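PDB 4PYS: beta-N-acetylhexosaminidase from Bacteroides fragilis, which probably removes terminal beta-linked N-acetylhexosamine residues from the non-reducing ends of glycans. Local coordinates for residues N362-R367 with T402-F407; P417-R422 with L429-A434; D343-D348 with V356-W361. All blocks are in the same frame, centred on the assembly; numbering follows the deposited sequence.

Contact 1 of 3, residues N362-R367 with T402-F407; sequences NWRGHR and TQARTF. With FMT (formic acid), chain I; FMT (formic acid), chain H.
R364 extends toward A404 and R405 because its CG stands opposite the backbone N (chi1 -166°), and a bend about CG-CD (chi3 82°) then turns the guanidinium across the side chain of R405. R405 starts differently, its CG lying beside its own backbone N and opposite the carbonyl carbon, and the two arginines cross at about a right angle. R405 CG sits over one face of the R364 guanidinium, 3.6 Å from NE of R364. NH1 of R364 comes equally close, 3.6 Å, to CB of A404, but obliquely. Further back along the chain, CD of R364 rests 3.6 Å from O of A404, a carbonyl that takes a hydrogen bond from Y387. What meets is therefore the flat polar head of one arginine and the aliphatic stem of the other. Both segments belong to excursions that follow strands of the family 20 TIM barrel: helix 363-366 comes directly after strand 356-360, while the loop segment 402-407 is part of the long connection between strand 381-383 and helix 409-415. The two guanidinium planes are 34° apart, and NH2 of R364 lies 4.5 Å from NE of R405, so like charges are near without touching. A bound formic acid, probably from the crystallisation liquor, takes a 2.9 Å hydrogen bond through its O2 from NH2 of R405 at the guanidinium edge, and NH1 reaches G400 O; these partners may ease the nearness of the charges. The short helix has its own fastening, for N362 is its N-cap, with G365 N donating to N362 OD1 at 2.8 Å from above the carbonyl plane. N386 binds the same OD1 and also accepts from R364 N.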
loop_
_atom_site.group_PDB
_atom_site.type_symbol
_atom_site.label_atom_id
_atom_site.label_comp_id
_atom_site.label_asym_id
_atom_site.label_seq_id
_atom_site.Cartn_x
_atom_site.Cartn_y
_atom_site.Cartn_z
ATOM N N ASN A 362 9.760 -12.222 -5.052
ATOM C CA ASN A 362 9.706 -13.386 -5.939
ATOM C C ASN A 362 9.949 -14.725 -5.242
ATOM O O ASN A 362 10.970 -15.374 -5.463
ATOM C CB ASN A 362 10.639 -13.224 -7.147
ATOM C CG ASN A 362 10.292 -14.175 -8.276
ATOM O OD1 ASN A 362 9.423 -15.038 -8.131
ATOM N ND2 ASN A 362 10.969 -14.023 -9.409
ATOM N N TRP A 363 8.993 -15.133 -4.409
ATOM C CA TRP A 363 9.043 -16.442 -3.757
ATOM C C TRP A 363 9.021 -17.562 -4.789
ATOM O O TRP A 363 9.822 -18.502 -4.722
ATOM C CB TRP A 363 7.851 -16.602 -2.811
ATOM C CG TRP A 363 7.759 -17.983 -2.221
ATOM C CD1 TRP A 363 7.022 -19.034 -2.692
ATOM C CD2 TRP A 363 8.433 -18.458 -1.052
ATOM N NE1 TRP A 363 7.197 -20.134 -1.885
ATOM C CE2 TRP A 363 8.059 -19.805 -0.870
ATOM C CE3 TRP A 363 9.315 -17.876 -0.140
ATOM C CZ2 TRP A 363 8.538 -20.576 0.191
ATOM C CZ3 TRP A 363 9.785 -18.642 0.916
ATOM C CH2 TRP A 363 9.396 -19.977 1.073
ATOM N N ARG A 364 8.102 -17.456 -5.745
ATOM C CA ARG A 364 7.906 -18.517 -6.735
ATOM C C ARG A 364 9.183 -18.823 -7.506
ATOM O O ARG A 364 9.530 -19.989 -7.716
ATOM C CB ARG A 364 6.754 -18.165 -7.687
ATOM C CG ARG A 364 6.274 -19.343 -8.513
ATOM C CD ARG A 364 4.973 -19.036 -9.226
ATOM N NE ARG A 364 5.192 -18.289 -10.455
ATOM C CZ ARG A 364 5.443 -18.849 -11.632
ATOM N NH1 ARG A 364 5.517 -20.170 -11.742
ATOM N NH2 ARG A 364 5.626 -18.089 -12.702
ATOM N N GLY A 365 9.907 -17.776 -7.893
ATOM C CA GLY A 365 11.130 -17.956 -8.651
ATOM C C GLY A 365 12.386 -18.142 -7.821
ATOM O O GLY A 365 13.294 -18.867 -8.228
ATOM N N HIS A 366 12.455 -17.498 -6.661
ATOM C CA HIS A 366 13.711 -17.468 -5.915
ATOM C C HIS A 366 13.578 -17.678 -4.407
ATOM O O HIS A 366 14.546 -17.464 -3.666
ATOM C CB HIS A 366 14.461 -16.164 -6.206
ATOM C CG HIS A 366 14.848 -16.004 -7.644
ATOM N ND1 HIS A 366 16.029 -16.497 -8.156
ATOM C CD2 HIS A 366 14.200 -15.426 -8.682
ATOM C CE1 HIS A 366 16.097 -16.221 -9.446
ATOM N NE2 HIS A 366 15.000 -15.572 -9.791
ATOM N N ARG A 367 12.394 -18.107 -3.965
ATOM C CA ARG A 367 12.117 -18.348 -2.544
ATOM C C ARG A 367 12.518 -17.150 -1.681
ATOM O O ARG A 367 12.080 -16.024 -1.933
ATOM C CB ARG A 367 12.807 -19.633 -2.060
ATOM C CG ARG A 367 12.315 -20.913 -2.743
ATOM C CD ARG A 367 10.833 -21.159 -2.464
ATOM N NE ARG A 367 10.372 -22.449 -2.980
ATOM C CZ ARG A 367 9.700 -22.609 -4.119
ATOM N NH1 ARG A 367 9.331 -23.824 -4.505
ATOM N NH2 ARG A 367 9.396 -21.562 -4.876
ATOM N N THR A 402 -1.430 -18.885 -15.424
ATOM C CA THR A 402 -1.696 -20.324 -15.466
ATOM C C THR A 402 -1.967 -20.813 -14.050
ATOM O O THR A 402 -2.003 -20.021 -13.115
ATOM C CB THR A 402 -0.503 -21.120 -16.030
ATOM O OG1 THR A 402 0.626 -20.981 -15.156
ATOM C CG2 THR A 402 -0.130 -20.624 -17.412
ATOM N N GLN A 403 -2.148 -22.121 -13.897
ATOM C CA GLN A 403 -2.367 -22.718 -12.580
ATOM C C GLN A 403 -1.295 -22.312 -11.570
ATOM O O GLN A 403 -1.577 -22.110 -10.386
ATOM C CB GLN A 403 -2.399 -24.242 -12.713
ATOM C CG GLN A 403 -2.744 -24.947 -11.420
ATOM C CD GLN A 403 -4.127 -24.573 -10.915
ATOM O OE1 GLN A 403 -5.069 -24.434 -11.698
ATOM N NE2 GLN A 403 -4.256 -24.405 -9.602
ATOM N N ALA A 404 -0.062 -22.182 -12.046
ATOM C CA ALA A 404 1.065 -21.824 -11.182
ATOM C C ALA A 404 0.937 -20.442 -10.527
ATOM O O ALA A 404 1.544 -20.188 -9.481
ATOM C CB ALA A 404 2.375 -21.930 -11.953
ATOM N N ARG A 405 0.171 -19.544 -11.143
ATOM C CA ARG A 405 -0.047 -18.227 -10.548
ATOM C C ARG A 405 -1.511 -18.044 -10.172
ATOM O O ARG A 405 -2.174 -17.102 -10.605
ATOM C CB ARG A 405 0.451 -17.103 -11.461
ATOM C CG ARG A 405 1.963 -17.130 -11.655
ATOM C CD ARG A 405 2.487 -15.838 -12.272
ATOM N NE ARG A 405 1.966 -15.635 -13.618
ATOM C CZ ARG A 405 1.851 -14.446 -14.204
ATOM N NH1 ARG A 405 1.355 -14.357 -15.429
ATOM N NH2 ARG A 405 2.222 -13.349 -13.562
ATOM N N THR A 406 -2.001 -18.979 -9.365
ATOM C CA THR A 406 -3.326 -18.895 -8.770
ATOM C C THR A 406 -3.197 -19.282 -7.308
ATOM O O THR A 406 -2.282 -20.032 -6.945
ATOM C CB THR A 406 -4.341 -19.860 -9.438
ATOM O OG1 THR A 406 -3.935 -21.223 -9.250
ATOM C CG2 THR A 406 -4.458 -19.577 -10.943
ATOM N N PHE A 407 -4.109 -18.780 -6.480
ATOM C CA PHE A 407 -4.227 -19.223 -5.085
ATOM C C PHE A 407 -5.541 -18.761 -4.463
ATOM O O PHE A 407 -6.184 -17.840 -4.973
ATOM C CB PHE A 407 -3.026 -18.768 -4.223
ATOM C CG PHE A 407 -2.901 -17.271 -4.048
ATOM C CD1 PHE A 407 -3.531 -16.624 -2.989
ATOM C CD2 PHE A 407 -2.113 -16.521 -4.909
ATOM C CE1 PHE A 407 -3.406 -15.258 -2.807
ATOM C CE2 PHE A 407 -1.983 -15.144 -4.727
ATOM C CZ PHE A 407 -2.623 -14.518 -3.684
HETATM C C FMT I . 12.848 -11.018 -4.332
HETATM O O1 FMT I . 12.590 -11.670 -5.332
HETATM O O2 FMT I . 12.564 -9.835 -4.201
HETATM C C FMT H . 4.668 -12.630 -10.362
HETATM O O1 FMT H . 5.392 -13.526 -9.934
HETATM O O2 FMT H . 3.914 -12.767 -11.331
#

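Contact 2 of 3, residues P417-R422 with L429-A434; sequences PSYRPR and LGMSSA
Strand 428-435 of the catalytic TIM barrel runs between strands 132-138 and 381-383, parallel to both, and the loop leading into it folds back over its outward-facing residue M431. This residue, present as selenomethionine, carries the strand's side of the contact. Its CG lies 3.4 Å from O of S418; the selenium follows at 3.7 Å from that oxygen and the terminal CE at 3.9 Å. Three successive side-chain atoms thus stay close to one carbonyl oxygen, a wrap made possible by an extended chi2 and a bend at chi3 (57°) that folds the methyl group back. CE also approaches CB of S418, at 4.2 Å, while OG of S418 is bound to T385. Y419 adds a looser apolar touch: its CA is 4.2 Å from the selenium and its CD1 4.3 Å, with the selenium set obliquely to the ring. The bond from CA to CB of Y419 leads away from the strand, and CD1 is the ring atom that comes nearest the selenium. P421 CD lies over the centre of one ring face, 3.7 Å above it. R129, N416 and, from helix 453-462, Q460 and M461 also touch M431; S433, facing the same way, meets L457 of that helix, whereas S432 faces inward and binds Q359 of another strand. Such alternation, with outward side chains packed beneath helices and connecting loops and inward ones meeting across the core, is characteristic of the parallel strands of a TIM barrel.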
loop_
_atom_site.group_PDB
_atom_site.type_symbol
_atom_site.label_atom_id
_atom_site.label_comp_id
_atom_site.label_asym_id
_atom_site.label_seq_id
_atom_site.Cartn_x
_atom_site.Cartn_y
_atom_site.Cartn_z
ATOM N N PRO A 417 4.310 -17.211 2.810
ATOM C CA PRO A 417 5.707 -17.000 3.206
ATOM C C PRO A 417 5.944 -15.623 3.826
ATOM O O PRO A 417 6.899 -15.463 4.593
ATOM C CB PRO A 417 6.459 -17.094 1.873
ATOM C CG PRO A 417 5.594 -17.950 1.004
ATOM C CD PRO A 417 4.187 -17.551 1.378
ATOM N N SER A 418 5.092 -14.655 3.493
ATOM C CA SER A 418 5.258 -13.295 4.002
ATOM C C SER A 418 4.722 -13.108 5.422
ATOM O O SER A 418 4.986 -12.089 6.057
ATOM C CB SER A 418 4.631 -12.280 3.048
ATOM O OG SER A 418 5.443 -12.129 1.897
ATOM N N TYR A 419 3.988 -14.093 5.924
ATOM C CA TYR A 419 3.484 -14.040 7.296
ATOM C C TYR A 419 4.445 -14.765 8.224
ATOM O O TYR A 419 4.581 -15.996 8.168
ATOM C CB TYR A 419 2.072 -14.648 7.375
ATOM C CG TYR A 419 1.505 -14.630 8.773
ATOM C CD1 TYR A 419 1.586 -13.486 9.563
ATOM C CD2 TYR A 419 0.904 -15.762 9.319
ATOM C CE1 TYR A 419 1.067 -13.468 10.872
ATOM C CE2 TYR A 419 0.386 -15.748 10.615
ATOM C CZ TYR A 419 0.467 -14.592 11.379
ATOM O OH TYR A 419 -0.051 -14.578 12.666
ATOM N N ARG A 420 5.142 -13.996 9.064
ATOM C CA ARG A 420 6.188 -14.544 9.919
ATOM C C ARG A 420 5.950 -14.095 11.363
ATOM O O ARG A 420 6.628 -13.194 11.864
ATOM C CB ARG A 420 7.569 -14.097 9.404
ATOM C CG ARG A 420 7.837 -14.546 7.958
ATOM C CD ARG A 420 9.036 -13.836 7.298
ATOM N NE ARG A 420 10.289 -13.992 8.037
ATOM C CZ ARG A 420 11.212 -14.921 7.782
ATOM N NH1 ARG A 420 11.031 -15.802 6.807
ATOM N NH2 ARG A 420 12.323 -14.977 8.511
ATOM N N PRO A 421 4.977 -14.723 12.038
ATOM C CA PRO A 421 4.546 -14.247 13.361
ATOM C C PRO A 421 5.625 -14.316 14.456
ATOM O O PRO A 421 5.476 -13.657 15.487
ATOM C CB PRO A 421 3.362 -15.166 13.695
ATOM C CG PRO A 421 3.599 -16.412 12.871
ATOM C CD PRO A 421 4.158 -15.859 11.572
ATOM N N ARG A 422 6.686 -15.088 14.249
ATOM C CA ARG A 422 7.764 -15.133 15.238
ATOM C C ARG A 422 8.572 -13.836 15.235
ATOM O O ARG A 422 8.996 -13.376 14.168
ATOM C CB ARG A 422 8.673 -16.338 15.008
ATOM C CG ARG A 422 8.322 -17.489 15.895
ATOM C CD ARG A 422 9.372 -18.579 15.894
ATOM N NE ARG A 422 10.558 -18.206 16.657
ATOM C CZ ARG A 422 11.762 -18.056 16.117
ATOM N NH1 ARG A 422 12.800 -17.719 16.874
ATOM N NH2 ARG A 422 11.926 -18.248 14.814
ATOM N N LEU A 429 10.235 -5.259 8.457
ATOM C CA LEU A 429 9.361 -4.133 8.758
ATOM C C LEU A 429 7.896 -4.518 8.791
ATOM O O LEU A 429 7.124 -3.978 9.592
ATOM C CB LEU A 429 9.548 -3.031 7.721
ATOM C CG LEU A 429 10.936 -2.401 7.664
ATOM C CD1 LEU A 429 10.937 -1.285 6.634
ATOM C CD2 LEU A 429 11.357 -1.881 9.036
ATOM N N GLY A 430 7.503 -5.429 7.909
ATOM C CA GLY A 430 6.110 -5.820 7.830
ATOM C C GLY A 430 5.814 -6.489 6.509
ATOM O O GLY A 430 6.693 -7.138 5.928
HETATM N N MSE A 431 4.593 -6.289 6.029
HETATM C CA MSE A 431 4.069 -7.011 4.887
HETATM C C MSE A 431 3.418 -6.076 3.893
HETATM O O MSE A 431 2.904 -5.010 4.267
HETATM C CB MSE A 431 2.999 -8.000 5.361
HETATM C CG MSE A 431 3.498 -9.010 6.365
HETATM SE SE MSE A 431 1.987 -10.120 6.944
HETATM C CE MSE A 431 1.418 -10.771 5.206
ATOM N N SER A 432 3.412 -6.486 2.628
ATOM C CA SER A 432 2.661 -5.754 1.612
ATOM C C SER A 432 1.678 -6.677 0.915
ATOM O O SER A 432 1.783 -7.903 1.013
ATOM C CB SER A 432 3.589 -5.116 0.575
ATOM O OG SER A 432 4.390 -6.082 -0.068
ATOM N N SER A 433 0.716 -6.068 0.230
ATOM C CA SER A 433 -0.233 -6.783 -0.610
ATOM C C SER A 433 -0.251 -5.986 -1.905
ATOM O O SER A 433 0.032 -4.782 -1.891
ATOM C CB SER A 433 -1.612 -6.772 0.026
ATOM O OG SER A 433 -2.007 -5.456 0.377
ATOM N N ALA A 434 -0.554 -6.637 -3.025
ATOM C CA ALA A 434 -0.469 -5.934 -4.300
ATOM C C ALA A 434 -1.549 -6.332 -5.277
ATOM O O ALA A 434 -2.008 -7.482 -5.303
ATOM C CB ALA A 434 0.893 -6.149 -4.938
#

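Contact 3 of 3, residues D343-D348 with V356-W361; sequences DVIYKD and VVIQWW. With FMT (formic acid), chain I.
The indole of W361 presents its N-H edge to the carboxylate of D343, the two planes turned 33° against each other. NE1 donates to OD1 at 2.7 Å along a nearly straight path, 171° at the hydrogen, and the acceptor lies practically in the indole plane. From the carboxylate's side the donor arrives on the syn side of OD1 but well out of the plane. OD2 merely adjoins the benzo half of the ring, 3.8 Å from CZ2. With CG between the backbone N and the carbonyl carbon (chi1 75°), the indole of W361 is placed so that NE1 reaches D343. Nearer the start of the strand the chemistry changes: I345 and I358 point at each other tip to tip, CD1 of I345 lying 3.8 Å from CG1 of I358, and I345 also meets A374 of helix 369-376. The frame is the TIM barrel of family 20, in which 343-348 follows strand 337-341 and V356-W361 forms the next parallel strand and its C-terminal exit, the end of such barrels where active sites lie. D343 also touches D291, the aspartate of a sequence matching the family's HxGGDE signature, and glycerol is bound beside W361, consistent with a position at the substrate pocket. A formic acid molecule, probably from the crystallisation liquor, lies between the segments and is also bound by N362 N. W361 N donates to its O2 at 3.0 Å, while its O1 stands 3.8 Å above one face of the indole, displaced toward the rim. Y346 meets the formic acid edge-on, though the 2.3 Å separation between its OH and O1 is doubtfully short. The tyrosine ring itself is backed by D343, whose CA sits over the centre of one face, 3.7 Å above it.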
loop_
_atom_site.group_PDB
_atom_site.type_symbol
_atom_site.label_atom_id
_atom_site.label_comp_id
_atom_site.label_asym_id
_atom_site.label_seq_id
_atom_site.Cartn_x
_atom_site.Cartn_y
_atom_site.Cartn_z
ATOM N N ASP A 343 15.111 -8.093 -6.457
ATOM C CA ASP A 343 15.976 -8.526 -7.575
ATOM C C ASP A 343 17.359 -7.919 -7.485
ATOM O O ASP A 343 18.369 -8.557 -7.802
ATOM C CB ASP A 343 15.442 -8.021 -8.913
ATOM C CG ASP A 343 14.023 -8.400 -9.161
ATOM O OD1 ASP A 343 13.144 -7.811 -8.504
ATOM O OD2 ASP A 343 13.790 -9.252 -10.042
ATOM N N VAL A 344 17.367 -6.648 -7.101
ATOM C CA VAL A 344 18.560 -5.806 -7.069
ATOM C C VAL A 344 19.731 -6.474 -6.364
ATOM O O VAL A 344 20.895 -6.302 -6.756
ATOM C CB VAL A 344 18.227 -4.463 -6.371
ATOM C CG1 VAL A 344 19.430 -3.575 -6.273
ATOM C CG2 VAL A 344 17.143 -3.749 -7.125
ATOM N N ILE A 345 19.408 -7.260 -5.341
ATOM C CA ILE A 345 20.414 -7.819 -4.451
ATOM C C ILE A 345 20.493 -9.349 -4.487
ATOM O O ILE A 345 20.959 -9.981 -3.529
ATOM C CB ILE A 345 20.188 -7.336 -3.010
ATOM C CG1 ILE A 345 18.911 -7.942 -2.432
ATOM C CG2 ILE A 345 20.096 -5.815 -2.977
ATOM C CD1 ILE A 345 18.762 -7.712 -0.949
ATOM N N TYR A 346 20.053 -9.942 -5.595
ATOM C CA TYR A 346 20.226 -11.380 -5.793
ATOM C C TYR A 346 21.711 -11.693 -5.821
ATOM O O TYR A 346 22.156 -12.698 -5.268
ATOM C CB TYR A 346 19.590 -11.841 -7.104
ATOM C CG TYR A 346 18.083 -11.980 -7.068
ATOM C CD1 TYR A 346 17.380 -11.936 -5.869
ATOM C CD2 TYR A 346 17.366 -12.172 -8.241
ATOM C CE1 TYR A 346 15.998 -12.067 -5.847
ATOM C CE2 TYR A 346 15.996 -12.307 -8.229
ATOM C CZ TYR A 346 15.318 -12.253 -7.032
ATOM O OH TYR A 346 13.953 -12.384 -7.042
ATOM N N LYS A 347 22.474 -10.809 -6.458
ATOM C CA LYS A 347 23.922 -10.956 -6.543
ATOM C C LYS A 347 24.611 -9.811 -5.812
ATOM O O LYS A 347 24.193 -8.656 -5.912
ATOM C CB LYS A 347 24.372 -10.979 -8.005
ATOM C CG LYS A 347 23.918 -12.206 -8.782
ATOM N N ASP A 348 25.664 -10.135 -5.072
ATOM C CA ASP A 348 26.443 -9.120 -4.374
ATOM C C ASP A 348 27.150 -8.217 -5.380
ATOM O O ASP A 348 27.294 -8.569 -6.551
ATOM C CB ASP A 348 27.466 -9.775 -3.448
ATOM C CG ASP A 348 26.832 -10.758 -2.483
ATOM O OD1 ASP A 348 25.676 -10.529 -2.069
ATOM O OD2 ASP A 348 27.489 -11.764 -2.140
ATOM N N VAL A 356 18.497 2.333 2.274
ATOM C CA VAL A 356 17.838 1.394 1.364
ATOM C C VAL A 356 16.945 0.391 2.099
ATOM O O VAL A 356 17.332 -0.152 3.132
ATOM C CB VAL A 356 18.882 0.654 0.494
ATOM C CG1 VAL A 356 18.264 -0.550 -0.203
ATOM C CG2 VAL A 356 19.489 1.609 -0.528
ATOM N N VAL A 357 15.747 0.166 1.560
ATOM C CA VAL A 357 14.813 -0.845 2.054
ATOM C C VAL A 357 14.545 -1.802 0.892
ATOM O O VAL A 357 14.458 -1.368 -0.264
ATOM C CB VAL A 357 13.495 -0.192 2.527
ATOM C CG1 VAL A 357 12.460 -1.244 2.936
ATOM C CG2 VAL A 357 13.775 0.770 3.679
ATOM N N ILE A 358 14.444 -3.094 1.192
ATOM C CA ILE A 358 14.240 -4.122 0.171
ATOM C C ILE A 358 12.828 -4.709 0.221
ATOM O O ILE A 358 12.375 -5.160 1.273
ATOM C CB ILE A 358 15.261 -5.274 0.345
ATOM C CG1 ILE A 358 16.696 -4.752 0.178
ATOM C CG2 ILE A 358 14.974 -6.395 -0.639
ATOM C CD1 ILE A 358 16.982 -4.111 -1.173
ATOM N N GLN A 359 12.133 -4.715 -0.913
ATOM C CA GLN A 359 10.810 -5.323 -0.966
ATOM C C GLN A 359 10.938 -6.709 -1.579
ATOM O O GLN A 359 11.222 -6.857 -2.768
ATOM C CB GLN A 359 9.818 -4.461 -1.750
ATOM C CG GLN A 359 8.389 -4.992 -1.670
ATOM C CD GLN A 359 7.344 -3.919 -1.931
ATOM O OE1 GLN A 359 7.662 -2.824 -2.395
ATOM N NE2 GLN A 359 6.090 -4.235 -1.637
ATOM N N TRP A 360 10.773 -7.717 -0.729
ATOM C CA TRP A 360 10.981 -9.119 -1.078
ATOM C C TRP A 360 9.723 -9.641 -1.756
ATOM O O TRP A 360 8.641 -9.589 -1.168
ATOM C CB TRP A 360 11.271 -9.886 0.215
ATOM C CG TRP A 360 11.275 -11.385 0.130
ATOM C CD1 TRP A 360 11.743 -12.168 -0.890
ATOM C CD2 TRP A 360 10.778 -12.278 1.128
ATOM N NE1 TRP A 360 11.560 -13.503 -0.576
ATOM C CE2 TRP A 360 10.970 -13.592 0.657
ATOM C CE3 TRP A 360 10.182 -12.088 2.379
ATOM C CZ2 TRP A 360 10.586 -14.718 1.400
ATOM C CZ3 TRP A 360 9.799 -13.209 3.115
ATOM C CH2 TRP A 360 10.003 -14.502 2.620
ATOM N N TRP A 361 9.846 -10.126 -2.992
ATOM C CA TRP A 361 8.636 -10.445 -3.766
ATOM C C TRP A 361 8.622 -11.781 -4.522
ATOM O O TRP A 361 7.564 -12.397 -4.654
ATOM C CB TRP A 361 8.308 -9.316 -4.752
ATOM C CG TRP A 361 9.211 -9.300 -5.953
ATOM C CD1 TRP A 361 10.392 -8.624 -6.084
ATOM C CD2 TRP A 361 8.987 -9.967 -7.208
ATOM N NE1 TRP A 361 10.924 -8.843 -7.341
ATOM C CE2 TRP A 361 10.078 -9.662 -8.046
ATOM C CE3 TRP A 361 7.969 -10.794 -7.698
ATOM C CZ2 TRP A 361 10.182 -10.162 -9.354
ATOM C CZ3 TRP A 361 8.075 -11.291 -8.993
ATOM C CH2 TRP A 361 9.170 -10.973 -9.804
HETATM C C FMT I . 12.848 -11.018 -4.332
HETATM O O1 FMT I . 12.590 -11.670 -5.332
HETATM O O2 FMT I . 12.564 -9.835 -4.201
#

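Overall arrangement
All three contacts lie in the catalytic domain. Contact 1 is a surface meeting of arginine side chains, contact 2 is buried packing on a strand, and contact 3 spans both, with buried isoleucines beside a partly exposed tryptophan-aspartate bond. Contacts 2 and 3 share one sheet, where S432 OG and Q359 NE2 probably hydrogen-bond, whereas helix 363-366 of contact 1 follows directly on the strand of contact 3. A probable bond between R367 O and W360 NE1 fastens that junction, and one formic acid touches both contacts. W363 packs on P417, tying contact 1 to contact 2. Of the three, contact 3 alone has a hydrogen bond between its segments; contact 1 sets a charged group against an aliphatic stem, and contact 2 is selenomethionine packing.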